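PDB 3AS8: magnetosome protein MamA from Magnetospirillum gryphiswaldense, which probably self-assembles through its tetratricopeptide repeats into a scaffold that associates with magnetosomes and takes part in protein-protein interactions. Local coordinates for residues V78-V81 with L82-Y86; R12-G15 with I16-K20. All coordinates share one frame; numbering follows the deposited sequence. Where two conformers were deposited one is given.

Contact 1: V78-V81 with L82-Y86; sequences VATV and LGLTY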
loop_
_atom_site.group_PDB
_atom_site.type_symbol
_atom_site.label_atom_id
_atom_site.label_comp_id
_atom_site.label_asym_id
_atom_site.label_seq_id
_atom_site.Cartn_x
_atom_site.Cartn_y
_atom_site.Cartn_z
ATOM N N VAL A 78 3.365 8.238 4.992
ATOM C CA VAL A 78 2.993 7.340 6.083
ATOM C C VAL A 78 1.690 6.576 5.764
ATOM O O VAL A 78 1.573 5.372 5.937
ATOM C CB VAL A 78 2.746 8.064 7.406
ATOM C CG1 VAL A 78 2.417 6.998 8.545
ATOM C CG2 VAL A 78 3.949 8.945 7.849
ATOM N N ALA A 79 0.706 7.313 5.304
ATOM C CA ALA A 79 -0.568 6.730 5.002
ATOM C C ALA A 79 -0.472 5.637 3.929
ATOM O O ALA A 79 -1.164 4.596 4.034
ATOM C CB ALA A 79 -1.579 7.900 4.599
ATOM N N THR A 80 0.395 5.861 2.929
ATOM C CA THR A 80 0.626 4.928 1.815
ATOM C C THR A 80 1.231 3.637 2.326
ATOM O O THR A 80 0.668 2.524 2.101
ATOM C CB THR A 80 1.503 5.551 0.719
ATOM O OG1 THR A 80 0.928 6.782 0.313
ATOM C CG2 THR A 80 1.639 4.633 -0.524
ATOM N N VAL A 81 2.324 3.739 3.092
ATOM C CA VAL A 81 2.978 2.545 3.668
ATOM C C VAL A 81 2.016 1.774 4.539
ATOM O O VAL A 81 1.814 0.564 4.420
ATOM C CB VAL A 81 4.155 2.903 4.627
ATOM C CG1 VAL A 81 4.850 1.580 5.072
ATOM C CG2 VAL A 81 5.132 3.869 3.962
ATOM N N LEU A 82 1.420 2.498 5.478
ATOM C CA LEU A 82 0.612 1.840 6.446
ATOM C C LEU A 82 -0.629 1.217 5.783
ATOM O O LEU A 82 -0.943 0.073 6.048
ATOM C CB LEU A 82 0.196 2.769 7.539
ATOM C CG LEU A 82 -0.655 2.280 8.685
ATOM C CD1 LEU A 82 0.026 1.000 9.333
ATOM C CD2 LEU A 82 -0.951 3.494 9.730
ATOM N N GLY A 83 -1.300 1.963 4.905
ATOM C CA GLY A 83 -2.482 1.446 4.197
ATOM C C GLY A 83 -2.121 0.235 3.384
ATOM O O GLY A 83 -2.808 -0.777 3.434
ATOM N N LEU A 84 -1.049 0.303 2.610
ATOM C CA LEU A 84 -0.627 -0.886 1.869
ATOM C C LEU A 84 -0.266 -2.089 2.744
ATOM O O LEU A 84 -0.518 -3.267 2.367
ATOM C CB LEU A 84 0.546 -0.552 0.878
ATOM C CG LEU A 84 0.101 0.408 -0.245
ATOM C CD1 LEU A 84 1.308 0.883 -1.117
ATOM C CD2 LEU A 84 -1.051 -0.290 -1.087
ATOM N N THR A 85 0.383 -1.798 3.874
ATOM C CA THR A 85 0.786 -2.850 4.780
ATOM C C THR A 85 -0.445 -3.527 5.379
ATOM O O THR A 85 -0.477 -4.749 5.432
ATOM C CB THR A 85 1.768 -2.413 5.871
ATOM O OG1 THR A 85 2.965 -1.931 5.249
ATOM C CG2 THR A 85 2.180 -3.623 6.711
ATOM N N TYR A 86 -1.442 -2.757 5.778
ATOM C CA TYR A 86 -2.697 -3.342 6.251
ATOM C C TYR A 86 -3.350 -4.319 5.277
ATOM O O TYR A 86 -3.804 -5.453 5.670
ATOM C CB TYR A 86 -3.641 -2.251 6.646
ATOM C CG TYR A 86 -3.350 -1.547 7.959
ATOM C CD1 TYR A 86 -2.855 -2.223 9.097
ATOM C CD2 TYR A 86 -3.778 -0.252 8.129
ATOM C CE1 TYR A 86 -2.705 -1.520 10.349
ATOM C CE2 TYR A 86 -3.652 0.423 9.320
ATOM C CZ TYR A 86 -3.136 -0.206 10.429
ATOM O OH TYR A 86 -3.022 0.563 11.594
#

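Contact 2: R12-G15 with I16-K20; sequences RDKG and ISHAK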
loop_
_atom_site.group_PDB
_atom_site.type_symbol
_atom_site.label_atom_id
_atom_site.label_comp_id
_atom_site.label_asym_id
_atom_site.label_seq_id
_atom_site.Cartn_x
_atom_site.Cartn_y
_atom_site.Cartn_z
ATOM N N ARG A 12 20.323 9.531 13.374
ATOM C CA ARG A 12 19.161 9.942 12.555
ATOM C C ARG A 12 19.525 10.061 11.124
ATOM O O ARG A 12 18.904 9.449 10.294
ATOM C CB ARG A 12 18.574 11.236 13.065
ATOM C CG ARG A 12 17.342 11.744 12.289
ATOM C CD ARG A 12 16.917 13.152 12.856
ATOM N NE ARG A 12 15.549 13.442 12.464
ATOM C CZ ARG A 12 15.189 13.805 11.232
ATOM N NH1 ARG A 12 16.109 13.958 10.267
ATOM N NH2 ARG A 12 13.911 14.040 10.965
ATOM N N ASP A 13 20.544 10.847 10.825
ATOM C CA ASP A 13 20.950 11.087 9.472
ATOM C C ASP A 13 21.403 9.792 8.807
ATOM O O ASP A 13 21.037 9.525 7.643
ATOM C CB ASP A 13 22.180 12.051 9.372
ATOM C CG ASP A 13 21.852 13.528 9.732
ATOM O OD1 ASP A 13 20.657 13.849 10.008
ATOM O OD2 ASP A 13 22.853 14.351 9.749
ATOM N N LYS A 14 22.268 9.030 9.501
ATOM C CA LYS A 14 22.778 7.797 8.944
ATOM C C LYS A 14 21.604 6.757 8.715
ATOM O O LYS A 14 21.568 6.023 7.683
ATOM C CB LYS A 14 23.903 7.231 9.817
ATOM C CG LYS A 14 24.968 6.465 9.082
ATOM C CD LYS A 14 26.199 6.208 9.990
ATOM C CE LYS A 14 27.482 5.876 9.217
ATOM N NZ LYS A 14 27.325 5.103 7.925
ATOM N N GLY A 15 20.694 6.673 9.683
ATOM C CA GLY A 15 19.598 5.709 9.617
ATOM C C GLY A 15 18.613 5.953 8.483
ATOM O O GLY A 15 18.230 5.054 7.713
ATOM N N ILE A 16 18.197 7.197 8.387
ATOM C CA ILE A 16 17.293 7.607 7.329
ATOM C C ILE A 16 17.956 7.456 5.975
ATOM O O ILE A 16 17.330 7.088 4.959
ATOM C CB ILE A 16 16.837 9.037 7.568
ATOM C CG1 ILE A 16 15.913 9.052 8.797
ATOM C CG2 ILE A 16 16.175 9.587 6.310
ATOM C CD1 ILE A 16 15.640 10.525 9.319
ATOM N N SER A 17 19.235 7.741 5.924
ATOM C CA SER A 17 19.934 7.517 4.674
ATOM C C SER A 17 19.870 6.003 4.288
ATOM O O SER A 17 19.489 5.616 3.152
ATOM C CB SER A 17 21.350 8.066 4.803
ATOM O OG SER A 17 22.035 7.870 3.617
ATOM N N HIS A 18 20.182 5.142 5.250
ATOM C CA HIS A 18 20.199 3.718 4.941
ATOM C C HIS A 18 18.775 3.312 4.416
ATOM O O HIS A 18 18.616 2.647 3.395
ATOM C CB HIS A 18 20.526 2.895 6.168
ATOM C CG HIS A 18 21.970 2.880 6.573
ATOM N ND1 HIS A 18 23.002 2.726 5.685
ATOM C CD2 HIS A 18 22.537 2.891 7.810
ATOM C CE1 HIS A 18 24.144 2.688 6.343
ATOM N NE2 HIS A 18 23.888 2.796 7.633
ATOM N N ALA A 19 17.745 3.727 5.139
ATOM C CA ALA A 19 16.375 3.300 4.826
ATOM C C ALA A 19 15.931 3.775 3.406
ATOM O O ALA A 19 15.286 3.054 2.632
ATOM C CB ALA A 19 15.411 3.789 5.930
ATOM N N LYS A 20 16.267 5.000 3.079
ATOM C CA LYS A 20 15.978 5.538 1.745
ATOM C C LYS A 20 16.761 4.831 0.626
ATOM O O LYS A 20 16.311 4.781 -0.512
ATOM C CB LYS A 20 16.272 7.015 1.755
ATOM C CG LYS A 20 15.102 7.834 2.347
ATOM C CD LYS A 20 15.405 9.289 2.234
ATOM C CE LYS A 20 14.580 10.087 3.201
ATOM N NZ LYS A 20 15.108 11.487 3.242
#

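Contact 1: V78-V81 with L82-Y86
Thr85 reaches back one helical turn to Val81 with both its amide and its hydroxyl, and the carbonyl oxygen of Val81 takes both bonds. The amide N of Thr85 lies 2.8 Å from Val81 O, and OG1 of Thr85 gives its hydrogen to the same Val81 O at 2.9 Å. The hydroxyl approaches from above the carbonyl plane, 40° out of it, whereas the amide is less tilted. OG1 stands beside its own backbone N (chi1 -61°), which carries it back over the preceding turn; the bond satisfies a buried hydroxyl within the helix.

The tight part of the contact is this side and the buried strip formed by Val78, Ala79, Leu82 and Gly83. Val78 O receives the amide of Leu82 in a nearly straight bond, 2.9 Å from O to N. Within 82-86 itself, CD1 of Leu82 sits 3.5 Å above the ring plane of Tyr86, offset toward the rim. The Leu-Gly-x-x-Tyr spacing is consistent with the tetratricopeptide repeat signature.

The looser side carries Thr80 and Leu84, both partly exposed. Their side chains run alongside each other in the same direction and meet through methyls, Thr80 CG2 to Leu84 CD1 at 3.8 Å. CG of Leu84 nevertheless comes to 3.2 Å from the carbonyl oxygen Thr80 O, while the hydroxyl of Thr80 turns back to the backbone oxygen of Ile76.

Helix 76-88 touches four other helices. Helix 92-105 meets Ala79 and Leu82 through Val102 and Leu98, and helix 58-71 meets Val78 and Thr85, with Glu66 hydrogen-bonding the Tyr86 hydroxyl. Helix 42-54 packs on Val81 through Leu46 and Ile50, and helix 110-122 places Asn111 and Arg115 against Leu84.

Contact 2: R12-G15 with I16-K20
CD1 of Ile16 lies over one face of the Arg12 guanidinium, 3.6 Å above its plane and offset toward the rim, in a local i to i+4 contact on helix 5-20 of this tetratricopeptide repeat protein. The same methyl is 3.6 Å from Arg12 CG, and it therefore packs against both the root and the head of the arginine. Arg12 can span it because CG is anti to the backbone N (chi1 -179°) and the chain stays extended as far as NE.

Two residues along the helix, Lys14 and His18 pair differently. The imidazole meets the Lys14 carbonyl obliquely, CD2 of His18 coming within 3.3 Å of Lys14 O, while His18 N makes the helical hydrogen bond to that oxygen at 2.9 Å. The two side chains run at a slant to each other, Lys14 CG 4.1 Å from NE2 of His18. The lysine chain bends at chi4; the residue touches a crystal neighbour, and its course may partly reflect the lattice.

The second shell fixes both polar heads. Asp41 forms a salt bridge with NE of Arg12, while Glu43 and Val44 of helix 42-54 also touch the arginine. Arg23 hydrogen-bonds ND1 of His18, consistent with that nitrogen acting as the acceptor, and Glu26, Ala27 and Met30 of helix 24-31 pack on the buried histidine. With an alanine at His18, Arg23 NE would probably lose this partner and a gap would probably open between helices 5-20 and 24-31.

Ala19 also meets Ala27, a further point where helix 5-20 meets helix 24-31. Across the turn its amide bonds to Gly15 O with an N-H...O angle of 163°, and its methyl CB rests 3.6 Å from that Gly15 O.

How the contacts relate
Contacts 1 and 2 are each a one-turn contact within its own helix, 76-88 and 5-20, in series along the chain, with centres about 20 Å apart and nearest atoms about 10 Å apart; they do not touch. Helix 42-54 touches both: Val44 and His47 face the 12-20 stretch, whereas Leu46 and Ile50 face Val81. The two differ in burial. Contact 1 is about 5 Å from the centre of the chain and has no fully exposed residue, while contact 2, about 22 Å out, has three. Each orders side chains of its own helix, which then pack on neighbouring helices of the tetratricopeptide array.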